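PDB 5JM6: aminopeptidase-like protein from Chaetomium thermophilum, which acts as a zinc-binding M18-family aminopeptidase that forms dodecamers and takes part in the Cvt pathway of selective autophagy. Local coordinates for the interface of chains A and B. Numbering follows the deposited sequence. Chains: chain A/B, Aminopeptidase-like protein.

The interface of chains A and B. Residues chain A 429-431; chain B 179, 181, 281.
A:Ser430, the first residue of helix 430-443, presents both its backbone amide and its hydroxyl to one carboxylate oxygen of B:Glu281, a worked example of an acid meeting a helix N-terminus in the manner of a cap supplied by a neighbouring subunit of the dodecamer. The hydroxyl OG donates to OE2 of B:Glu281 at 2.6 Å along the anti lone pair, while A:Ser430 N reaches the same OE2 at 3.2 Å from above the carboxylate plane. A chi1 of 68° keeps OG of A:Ser430 on the same side as its backbone N, between it and the carbonyl carbon, so that hydroxyl and amide can converge on one oxygen. The helix end, with its partial positive charge, would be expected to stabilise the carboxylate.

Behind this first shell, B:Arg179 of strand 174-183 holds the acid side-on from within its own chain. Its NE and NH2 both bond OE2 of B:Glu281, NH2 at 2.7 Å, and that oxygen lies close to the guanidinium plane. With an alanine here instead of B:Glu281, the helix amide and the A:Ser430 hydroxyl would probably lose their shared acceptor, and the B:Arg179 guanidinium would be freer to turn.

The arginine also crosses the interface: NH2 forms a salt bridge with OD2 of A:Asp429 at 2.9 Å. OD2 lies at the guanidinium edge, although its carboxylate is turned 51° from the guanidinium plane. It sits nearly on the extension of the CZ-NH2 bond (about 164° at NH2), between the two N-H directions, and the attraction is therefore probably electrostatic rather than a directed hydrogen bond. Apolar packing completes the patch. CG2 of A:Val431 covers one guanidinium face toward its rim, and the same methyl touches B:Ile181, its CG2 lying 3.8 Å from CD1 of the isoleucine.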
loop_
_atom_site.group_PDB
_atom_site.type_symbol
_atom_site.label_atom_id
_atom_site.label_comp_id
_atom_site.label_asym_id
_atom_site.label_seq_id
_atom_site.Cartn_x
_atom_site.Cartn_y
_atom_site.Cartn_z
ATOM N N ASP A 429 -15.005 10.179 43.691
ATOM C CA ASP A 429 -14.054 9.353 44.421
ATOM C C ASP A 429 -14.779 8.641 45.557
ATOM O O ASP A 429 -15.987 8.814 45.726
ATOM C CB ASP A 429 -12.877 10.200 44.931
ATOM C CG ASP A 429 -13.250 11.113 46.092
ATOM O OD1 ASP A 429 -14.363 11.677 46.094
ATOM O OD2 ASP A 429 -12.409 11.283 46.999
ATOM N N SER A 430 -14.053 7.828 46.319
ATOM C CA SER A 430 -14.682 6.984 47.334
ATOM C C SER A 430 -15.423 7.815 48.380
ATOM O O SER A 430 -16.461 7.394 48.889
ATOM C CB SER A 430 -13.644 6.075 48.004
ATOM O OG SER A 430 -12.727 6.806 48.796
ATOM N N VAL A 431 -14.910 9.001 48.685
ATOM C CA VAL A 431 -15.595 9.881 49.623
ATOM C C VAL A 431 -16.837 10.501 48.980
ATOM O O VAL A 431 -17.917 10.481 49.572
ATOM C CB VAL A 431 -14.667 10.989 50.143
ATOM C CG1 VAL A 431 -15.438 11.936 51.048
ATOM C CG2 VAL A 431 -13.482 10.377 50.883
ATOM N N ARG B 179 -7.295 3.477 50.896
ATOM C CA ARG B 179 -8.123 3.854 52.033
ATOM C C ARG B 179 -9.526 3.260 51.945
ATOM O O ARG B 179 -10.055 3.031 50.855
ATOM C CB ARG B 179 -8.221 5.370 52.132
ATOM C CG ARG B 179 -8.910 5.989 50.943
ATOM C CD ARG B 179 -9.203 7.443 51.188
ATOM N NE ARG B 179 -9.856 8.053 50.039
ATOM C CZ ARG B 179 -10.040 9.360 49.901
ATOM N NH1 ARG B 179 -9.616 10.191 50.844
ATOM N NH2 ARG B 179 -10.642 9.834 48.820
ATOM N N ILE B 181 -13.585 3.628 53.490
ATOM C CA ILE B 181 -14.551 4.450 54.188
ATOM C C ILE B 181 -15.364 3.530 55.086
ATOM O O ILE B 181 -16.220 2.779 54.619
ATOM C CB ILE B 181 -15.469 5.194 53.200
ATOM C CG1 ILE B 181 -14.639 5.879 52.110
ATOM C CG2 ILE B 181 -16.344 6.191 53.920
ATOM C CD1 ILE B 181 -13.708 6.958 52.625
ATOM N N GLU B 281 -11.082 3.064 48.433
ATOM C CA GLU B 281 -10.256 3.470 47.316
ATOM C C GLU B 281 -8.976 2.644 47.351
ATOM O O GLU B 281 -8.069 2.937 48.124
ATOM C CB GLU B 281 -9.956 4.967 47.422
ATOM C CG GLU B 281 -10.149 5.735 46.143
ATOM C CD GLU B 281 -10.143 7.247 46.335
ATOM O OE1 GLU B 281 -9.356 7.930 45.645
ATOM O OE2 GLU B 281 -10.938 7.756 47.155
#